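PDB 6V67: PD-1 Binding Miniprotein GR918.2 from Synthetic construct, which probably binds the immune receptor PD-1, as a computationally designed, disulfide-stapled miniprotein made in the search for a synthetic PD-1 agonist. Local coordinates for residues A[3-8]-A[14-19]. Residues are numbered along the deposited sequence; the frame is centred on the assembly and turned at random. Where two conformers were deposited one is given.
Sequences CFCVCI and DYRYGN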
loop_
_atom_site.group_PDB
_atom_site.type_symbol
_atom_site.label_atom_id
_atom_site.label_comp_id
_atom_site.label_asym_id
_atom_site.label_seq_id
_atom_site.Cartn_x
_atom_site.Cartn_y
_atom_site.Cartn_z
ATOM N N CYS A 3 -1.320 11.547 0.057
ATOM C CA CYS A 3 -1.593 10.355 -0.724
ATOM C C CYS A 3 -2.368 9.335 0.095
ATOM O O CYS A 3 -2.343 9.337 1.326
ATOM C CB CYS A 3 -0.288 9.715 -1.197
ATOM S SG CYS A 3 0.762 10.782 -2.164
ATOM N N PHE A 4 -3.033 8.448 -0.633
ATOM C CA PHE A 4 -3.755 7.305 -0.089
ATOM C C PHE A 4 -3.234 6.060 -0.783
ATOM O O PHE A 4 -3.122 6.041 -2.008
ATOM C CB PHE A 4 -5.253 7.475 -0.377
ATOM C CG PHE A 4 -6.106 6.247 -0.107
ATOM C CD1 PHE A 4 -6.340 5.801 1.177
ATOM C CD2 PHE A 4 -6.741 5.594 -1.160
ATOM C CE1 PHE A 4 -7.171 4.703 1.408
ATOM C CE2 PHE A 4 -7.557 4.487 -0.929
ATOM C CZ PHE A 4 -7.771 4.053 0.355
ATOM N N CYS A 5 -2.895 5.037 -0.015
ATOM C CA CYS A 5 -2.391 3.814 -0.604
ATOM C C CYS A 5 -2.952 2.606 0.135
ATOM O O CYS A 5 -3.363 2.682 1.300
ATOM C CB CYS A 5 -0.862 3.813 -0.702
ATOM S SG CYS A 5 0.008 4.338 0.787
ATOM N N VAL A 6 -2.986 1.489 -0.587
ATOM C CA VAL A 6 -3.754 0.312 -0.201
ATOM C C VAL A 6 -2.941 -0.941 -0.484
ATOM O O VAL A 6 -2.292 -1.051 -1.527
ATOM C CB VAL A 6 -5.061 0.246 -1.027
ATOM C CG1 VAL A 6 -5.912 -0.947 -0.642
ATOM C CG2 VAL A 6 -5.879 1.505 -0.905
ATOM N N CYS A 7 -3.047 -1.917 0.417
ATOM C CA CYS A 7 -2.436 -3.239 0.273
ATOM C C CYS A 7 -3.455 -4.255 0.790
ATOM O O CYS A 7 -3.617 -4.397 2.005
ATOM C CB CYS A 7 -1.141 -3.315 1.075
ATOM S SG CYS A 7 -0.228 -4.876 0.965
ATOM N N ILE A 8 -4.132 -4.954 -0.121
ATOM C CA ILE A 8 -5.188 -5.907 0.227
ATOM C C ILE A 8 -4.641 -7.309 0.058
ATOM O O ILE A 8 -4.214 -7.679 -1.038
ATOM C CB ILE A 8 -6.424 -5.738 -0.672
ATOM C CG1 ILE A 8 -6.963 -4.311 -0.653
ATOM C CG2 ILE A 8 -7.507 -6.759 -0.323
ATOM C CD1 ILE A 8 -7.264 -3.783 0.679
ATOM N N ASP A 14 -5.039 -3.349 4.381
ATOM C CA ASP A 14 -4.177 -2.326 4.952
ATOM C C ASP A 14 -4.250 -1.047 4.131
ATOM O O ASP A 14 -4.254 -1.086 2.896
ATOM C CB ASP A 14 -2.715 -2.783 4.995
ATOM C CG ASP A 14 -2.421 -3.776 6.110
ATOM O OD1 ASP A 14 -3.360 -4.215 6.810
ATOM O OD2 ASP A 14 -1.227 -4.129 6.269
ATOM N N TYR A 15 -4.228 0.087 4.820
ATOM C CA TYR A 15 -4.326 1.403 4.210
ATOM C C TYR A 15 -3.330 2.338 4.873
ATOM O O TYR A 15 -3.000 2.189 6.053
ATOM C CB TYR A 15 -5.743 1.998 4.387
ATOM C CG TYR A 15 -6.802 1.069 3.880
ATOM C CD1 TYR A 15 -7.390 0.138 4.717
ATOM C CD2 TYR A 15 -7.195 1.084 2.557
ATOM C CE1 TYR A 15 -8.314 -0.749 4.256
ATOM C CE2 TYR A 15 -8.134 0.200 2.087
ATOM C CZ TYR A 15 -8.708 -0.707 2.947
ATOM O OH TYR A 15 -9.649 -1.613 2.525
ATOM N N ARG A 16 -2.888 3.334 4.109
ATOM C CA ARG A 16 -2.045 4.392 4.623
ATOM C C ARG A 16 -2.442 5.713 3.985
ATOM O O ARG A 16 -2.688 5.802 2.779
ATOM C CB ARG A 16 -0.546 4.124 4.377
ATOM C CG ARG A 16 0.368 5.313 4.666
ATOM C CD ARG A 16 1.846 4.962 4.581
ATOM N NE ARG A 16 2.185 4.048 5.658
ATOM C CZ ARG A 16 3.318 3.372 5.778
ATOM N NH1 ARG A 16 4.290 3.493 4.883
ATOM N NH2 ARG A 16 3.470 2.559 6.812
ATOM N N TYR A 17 -2.488 6.749 4.820
ATOM C CA TYR A 17 -2.557 8.140 4.398
ATOM C C TYR A 17 -1.237 8.773 4.808
ATOM O O TYR A 17 -0.864 8.729 5.977
ATOM C CB TYR A 17 -3.735 8.864 5.054
ATOM C CG TYR A 17 -5.053 8.192 4.779
ATOM C CD1 TYR A 17 -5.361 6.976 5.358
ATOM C CD2 TYR A 17 -5.974 8.757 3.913
ATOM C CE1 TYR A 17 -6.546 6.355 5.088
ATOM C CE2 TYR A 17 -7.177 8.136 3.648
ATOM C CZ TYR A 17 -7.464 6.936 4.248
ATOM O OH TYR A 17 -8.662 6.289 3.991
ATOM N N GLY A 18 -0.510 9.309 3.848
ATOM C CA GLY A 18 0.776 9.916 4.132
ATOM C C GLY A 18 1.270 10.662 2.911
ATOM O O GLY A 18 0.525 10.866 1.956
ATOM N N ASN A 19 2.541 11.063 2.932
ATOM C CA ASN A 19 3.096 11.728 1.760
ATOM C C ASN A 19 3.514 10.687 0.723
ATOM O O ASN A 19 3.427 9.482 0.950
ATOM C CB ASN A 19 4.221 12.692 2.152
ATOM C CG ASN A 19 5.474 11.998 2.677
ATOM O OD1 ASN A 19 5.703 10.816 2.463
ATOM N ND2 ASN A 19 6.318 12.776 3.346
#
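Phe4 touches two tyrosines of the neighbouring strand, meeting Tyr17 with CD1 and CE1 and Tyr15 with CZ. Its CD1 hangs 3.4 Å above one face of the Tyr17 ring, displaced toward the rim, while the two ring planes meet at 47°. At the ring's far end, Phe4 CZ meets Tyr15 CD2 at 3.7 Å. The phenyl reaches both because CG stands anti to the backbone N (chi1 169°), laying the ring alongside the tyrosines. With an alanine here, Tyr17 would probably lose the cover on that face and its ring would be freer to turn. Tyr15 is also flanked by Val6, whose CG1 lies 3.7 Å from Tyr15 CE2, and Ile8 CD1 approaches Tyr15 OH at 3.7 Å.

Beneath this apolar row, strands 3-8 and 14-18 run antiparallel as neighbours in a β-hairpin, with 3-9 the central strand of a three-stranded sheet packed on helix 20-33. Cys3, Cys5 and Cys7 form paired backbone N–H···O=C bonds with Gly18, Arg16 and Asp14. The shortest, Cys3 N to Gly18 O at 2.7 Å, has its donor almost straight out beyond the carbonyl oxygen (172° at the oxygen). Between these pairs, CA–H groups add weaker contacts, such as Tyr17 CA to Cys3 O at 3.3 Å.

On the opposite face, all three cysteines turn toward the interior and form disulfides: Cys5 with Cys23 and Cys7 with Cys30 tie the strand to the helix, and Cys3 with Cys43 to the C-terminus. Arg16 CB lies against Cys5 SG at 3.6 Å, and its guanidinium continues to the helix, where NH1 hydrogen-bonds to Gln22 O.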